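Long-range contact in mandelate racemase / muconate lactonizing enzyme, C-terminal domain protein (Labrenzia alexandrii, PDB 4E5T), which probably catalyses a magnesium-dependent racemase- or lyase-like reaction as a member of the enolase superfamily, although its substrate is not established: residues A[174-186]-A[391-403]. Residues are numbered along the deposited sequence; the frame is centred on the assembly and turned at random.
Sequences PAGAYTIYDGHQP and DLHLGFQETPALP
Thr179 and Gln397 form a single beta bridge: Gln397 N donates to Tyr178 O (2.7 Å, nearly straight at 168°), and Ile180 N returns a bond to Gln397 O at 3.1 Å, its donor tilted from the carbonyl plane. Tyr178 runs outward along 391-403 atom by atom. CB and then CD2 approach CD1 and CE1 of Phe396, with Tyr178 CD2 3.7 Å from Phe396 CD1, which lies at the edge of the tyrosine ring; CE2 passes Gly395 O, and OH ends beside Leu394 CD2. With the two planes 76° apart, the rings meet obliquely.

On Thr179, CG2 stands anti to the carbonyl carbon, which sets it against Thr399 O and the amide of Gln397, while OG1 (chi1 79°) begins an ST turn, accepting from Tyr181 N and donating to Asp182 OD1 at 2.7 Å. His184 ND1 reaches that same oxygen from the opposite face of the carboxylate. The methyl CB of Ala401 sits over one face of the His184 ring, 3.4 Å from its centroid, a CH-pi contact. Were Thr179 an alanine, Asp182 OD1 would probably lose one of its two donors, Tyr181 N its acceptor, and Thr399 O and the Gln397 amide the methyl packed against them.

Tyr83 of the second subunit meets Phe396 edge-to-face, and His216 stacks on Tyr178. The side chain of Leu394 is about 7 Å from the bound magnesium ion, where the crossing joins the C-terminal tail to the barrel-domain loop between strand 169-172 and helix 188-205.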
loop_
_atom_site.group_PDB
_atom_site.type_symbol
_atom_site.label_atom_id
_atom_site.label_comp_id
_atom_site.label_asym_id
_atom_site.label_seq_id
_atom_site.Cartn_x
_atom_site.Cartn_y
_atom_site.Cartn_z
ATOM N N PRO A 174 19.223 21.462 -22.521
ATOM C CA PRO A 174 20.408 22.186 -22.059
ATOM C C PRO A 174 21.024 21.502 -20.840
ATOM O O PRO A 174 21.914 22.064 -20.209
ATOM C CB PRO A 174 19.815 23.521 -21.631
ATOM C CG PRO A 174 18.487 23.123 -21.027
ATOM C CD PRO A 174 18.001 21.929 -21.837
ATOM N N ALA A 175 20.556 20.300 -20.525
ATOM C CA ALA A 175 20.763 19.723 -19.205
ATOM C C ALA A 175 22.032 18.920 -19.087
ATOM O O ALA A 175 22.212 18.208 -18.095
ATOM C CB ALA A 175 19.589 18.863 -18.823
ATOM N N GLY A 176 22.899 19.022 -20.093
ATOM C CA GLY A 176 24.178 18.332 -20.053
ATOM C C GLY A 176 24.172 16.941 -20.665
ATOM O O GLY A 176 23.116 16.359 -20.898
ATOM N N ALA A 177 25.364 16.405 -20.915
ATOM C CA ALA A 177 25.528 15.167 -21.678
ATOM C C ALA A 177 24.806 13.999 -21.046
ATOM O O ALA A 177 24.625 13.963 -19.825
ATOM C CB ALA A 177 27.005 14.828 -21.854
ATOM N N TYR A 178 24.385 13.060 -21.892
ATOM C CA TYR A 178 23.854 11.789 -21.435
ATOM C C TYR A 178 24.871 10.677 -21.668
ATOM O O TYR A 178 25.431 10.567 -22.753
ATOM C CB TYR A 178 22.489 11.475 -22.068
ATOM C CG TYR A 178 22.308 11.797 -23.537
ATOM C CD1 TYR A 178 22.074 13.103 -23.964
ATOM C CD2 TYR A 178 22.298 10.787 -24.494
ATOM C CE1 TYR A 178 21.870 13.394 -25.315
ATOM C CE2 TYR A 178 22.095 11.071 -25.847
ATOM C CZ TYR A 178 21.882 12.374 -26.250
ATOM O OH TYR A 178 21.692 12.663 -27.587
ATOM N N THR A 179 25.119 9.873 -20.636
ATOM C CA THR A 179 26.198 8.874 -20.651
ATOM C C THR A 179 25.733 7.433 -20.452
ATOM O O THR A 179 24.628 7.171 -19.986
ATOM C CB THR A 179 27.267 9.133 -19.550
ATOM O OG1 THR A 179 26.783 8.655 -18.280
ATOM C CG2 THR A 179 27.619 10.605 -19.450
ATOM N N ILE A 180 26.617 6.498 -20.772
ATOM C CA ILE A 180 26.318 5.079 -20.648
ATOM C C ILE A 180 26.225 4.629 -19.191
ATOM O O ILE A 180 25.910 3.475 -18.905
ATOM C CB ILE A 180 27.396 4.250 -21.340
ATOM C CG1 ILE A 180 28.762 4.581 -20.740
ATOM C CG2 ILE A 180 27.376 4.518 -22.836
ATOM C CD1 ILE A 180 29.877 3.672 -21.195
ATOM N N TYR A 181 26.505 5.541 -18.269
ATOM C CA TYR A 181 26.505 5.196 -16.861
ATOM C C TYR A 181 25.388 5.907 -16.108
ATOM O O TYR A 181 25.407 5.985 -14.880
ATOM C CB TYR A 181 27.850 5.536 -16.248
ATOM C CG TYR A 181 28.999 4.724 -16.808
ATOM C CD1 TYR A 181 28.936 3.343 -16.870
ATOM C CD2 TYR A 181 30.149 5.347 -17.284
ATOM C CE1 TYR A 181 29.986 2.609 -17.374
ATOM C CE2 TYR A 181 31.195 4.617 -17.795
ATOM C CZ TYR A 181 31.109 3.255 -17.836
ATOM O OH TYR A 181 32.156 2.533 -18.336
ATOM N N ASP A 182 24.415 6.422 -16.858
ATOM C CA ASP A 182 23.265 7.115 -16.289
ATOM C C ASP A 182 22.410 6.144 -15.464
ATOM O O ASP A 182 22.453 4.939 -15.711
ATOM C CB ASP A 182 22.467 7.777 -17.418
ATOM C CG ASP A 182 23.146 9.048 -17.947
ATOM O OD1 ASP A 182 24.258 9.365 -17.462
ATOM O OD2 ASP A 182 22.578 9.725 -18.846
ATOM N N GLY A 183 21.644 6.640 -14.483
ATOM C CA GLY A 183 21.495 8.059 -14.189
ATOM C C GLY A 183 22.613 8.652 -13.357
ATOM O O GLY A 183 23.269 7.968 -12.559
ATOM N N HIS A 184 22.838 9.945 -13.545
ATOM C CA HIS A 184 23.854 10.644 -12.770
ATOM C C HIS A 184 23.264 11.872 -12.070
ATOM O O HIS A 184 22.053 12.048 -12.032
ATOM C CB HIS A 184 25.020 11.034 -13.668
ATOM C CG HIS A 184 24.681 12.093 -14.666
ATOM N ND1 HIS A 184 24.274 11.803 -15.952
ATOM C CD2 HIS A 184 24.694 13.444 -14.570
ATOM C CE1 HIS A 184 24.047 12.930 -16.602
ATOM N NE2 HIS A 184 24.295 13.940 -15.786
ATOM N N GLN A 185 24.117 12.722 -11.520
ATOM C CA GLN A 185 23.643 13.881 -10.772
ATOM C C GLN A 185 23.965 15.201 -11.517
ATOM O O GLN A 185 25.077 15.376 -12.046
ATOM C CB GLN A 185 24.262 13.848 -9.367
ATOM C CG GLN A 185 23.577 14.709 -8.329
ATOM C CD GLN A 185 22.397 14.028 -7.659
ATOM O OE1 GLN A 185 21.443 14.694 -7.256
ATOM N NE2 GLN A 185 22.457 12.700 -7.524
ATOM N N PRO A 186 22.997 16.136 -11.568
ATOM C CA PRO A 186 23.290 17.359 -12.325
ATOM C C PRO A 186 24.376 18.151 -11.647
ATOM O O PRO A 186 24.416 18.229 -10.419
ATOM C CB PRO A 186 21.963 18.140 -12.297
ATOM C CG PRO A 186 21.231 17.624 -11.150
ATOM C CD PRO A 186 21.673 16.187 -10.927
ATOM N N ASP A 391 28.692 4.645 -38.252
ATOM C CA ASP A 391 28.103 4.858 -36.930
ATOM C C ASP A 391 26.660 4.371 -36.791
ATOM O O ASP A 391 26.021 3.983 -37.766
ATOM C CB ASP A 391 28.153 6.346 -36.562
ATOM C CG ASP A 391 29.460 6.745 -35.913
ATOM O OD1 ASP A 391 29.866 6.079 -34.928
ATOM O OD2 ASP A 391 30.072 7.727 -36.390
ATOM N N LEU A 392 26.157 4.396 -35.560
ATOM C CA LEU A 392 24.757 4.114 -35.317
ATOM C C LEU A 392 24.011 5.432 -35.391
ATOM O O LEU A 392 24.621 6.503 -35.364
ATOM C CB LEU A 392 24.543 3.424 -33.961
ATOM C CG LEU A 392 25.135 2.011 -33.810
ATOM C CD1 LEU A 392 24.893 1.428 -32.405
ATOM C CD2 LEU A 392 24.632 1.056 -34.910
ATOM N N HIS A 393 22.691 5.338 -35.504
ATOM C CA HIS A 393 21.813 6.491 -35.623
ATOM C C HIS A 393 22.065 7.531 -34.515
ATOM O O HIS A 393 22.223 8.728 -34.785
ATOM C CB HIS A 393 20.369 5.991 -35.599
ATOM C CG HIS A 393 19.357 7.033 -35.955
ATOM N ND1 HIS A 393 19.474 7.835 -37.070
ATOM C CD2 HIS A 393 18.200 7.394 -35.351
ATOM C CE1 HIS A 393 18.434 8.646 -37.136
ATOM N NE2 HIS A 393 17.647 8.401 -36.103
ATOM N N LEU A 394 22.144 7.050 -33.277
ATOM C CA LEU A 394 22.191 7.902 -32.094
ATOM C C LEU A 394 23.001 7.211 -30.997
ATOM O O LEU A 394 23.041 5.985 -30.945
ATOM C CB LEU A 394 20.771 8.134 -31.607
ATOM C CG LEU A 394 20.304 9.550 -31.301
ATOM C CD1 LEU A 394 18.875 9.494 -30.788
ATOM C CD2 LEU A 394 21.229 10.255 -30.299
ATOM N N GLY A 395 23.647 7.977 -30.120
ATOM C CA GLY A 395 24.555 7.383 -29.147
ATOM C C GLY A 395 24.783 8.209 -27.897
ATOM O O GLY A 395 24.507 9.407 -27.884
ATOM N N PHE A 396 25.291 7.557 -26.851
ATOM C CA PHE A 396 25.574 8.190 -25.558
ATOM C C PHE A 396 26.987 8.787 -25.512
ATOM O O PHE A 396 27.809 8.523 -26.396
ATOM C CB PHE A 396 25.494 7.146 -24.435
ATOM C CG PHE A 396 24.097 6.820 -23.959
ATOM C CD1 PHE A 396 23.449 7.641 -23.043
ATOM C CD2 PHE A 396 23.463 5.650 -24.371
ATOM C CE1 PHE A 396 22.175 7.321 -22.580
ATOM C CE2 PHE A 396 22.185 5.321 -23.917
ATOM C CZ PHE A 396 21.540 6.157 -23.026
ATOM N N GLN A 397 27.266 9.573 -24.468
ATOM C CA GLN A 397 28.646 9.889 -24.067
ATOM C C GLN A 397 29.253 8.739 -23.222
ATOM O O GLN A 397 28.667 8.307 -22.233
ATOM C CB GLN A 397 28.715 11.215 -23.295
ATOM C CG GLN A 397 30.142 11.595 -22.866
ATOM C CD GLN A 397 30.197 12.816 -21.967
ATOM O OE1 GLN A 397 30.220 12.693 -20.740
ATOM N NE2 GLN A 397 30.224 14.005 -22.571
ATOM N N GLU A 398 30.426 8.241 -23.604
ATOM C CA GLU A 398 30.959 7.031 -22.970
ATOM C C GLU A 398 31.978 7.296 -21.861
ATOM O O GLU A 398 32.632 6.372 -21.379
ATOM C CB GLU A 398 31.529 6.069 -24.017
ATOM C CG GLU A 398 30.483 5.589 -25.019
ATOM C CD GLU A 398 31.083 4.750 -26.134
ATOM O OE1 GLU A 398 30.304 4.124 -26.896
ATOM O OE2 GLU A 398 32.333 4.721 -26.249
ATOM N N THR A 399 32.125 8.558 -21.472
ATOM C CA THR A 399 32.820 8.890 -20.234
ATOM C C THR A 399 31.748 9.138 -19.167
ATOM O O THR A 399 30.600 9.449 -19.499
ATOM C CB THR A 399 33.750 10.129 -20.389
ATOM O OG1 THR A 399 32.980 11.305 -20.678
ATOM C CG2 THR A 399 34.759 9.902 -21.495
ATOM N N PRO A 400 32.106 8.976 -17.883
ATOM C CA PRO A 400 31.168 9.317 -16.808
ATOM C C PRO A 400 30.727 10.777 -16.885
ATOM O O PRO A 400 31.356 11.587 -17.563
ATOM C CB PRO A 400 31.997 9.093 -15.548
ATOM C CG PRO A 400 33.039 8.106 -15.953
ATOM C CD PRO A 400 33.370 8.423 -17.369
ATOM N N ALA A 401 29.647 11.101 -16.188
ATOM C CA ALA A 401 29.099 12.451 -16.172
ATOM C C ALA A 401 29.938 13.428 -15.336
ATOM O O ALA A 401 30.361 13.101 -14.224
ATOM C CB ALA A 401 27.711 12.399 -15.652
ATOM N N LEU A 402 30.156 14.629 -15.876
ATOM C CA LEU A 402 31.036 15.632 -15.261
ATOM C C LEU A 402 30.568 16.097 -13.879
ATOM O O LEU A 402 29.398 16.463 -13.701
ATOM C CB LEU A 402 31.215 16.843 -16.191
ATOM C CG LEU A 402 32.269 16.791 -17.305
ATOM C CD1 LEU A 402 32.182 18.027 -18.200
ATOM C CD2 LEU A 402 33.675 16.627 -16.720
ATOM N N PRO A 403 31.483 16.060 -12.888
ATOM C CA PRO A 403 32.838 15.480 -12.989
ATOM C C PRO A 403 32.881 13.951 -12.811
ATOM O O PRO A 403 33.771 13.274 -13.338
ATOM C CB PRO A 403 33.596 16.154 -11.841
ATOM C CG PRO A 403 32.726 17.334 -11.421
ATOM C CD PRO A 403 31.329 16.889 -11.679
#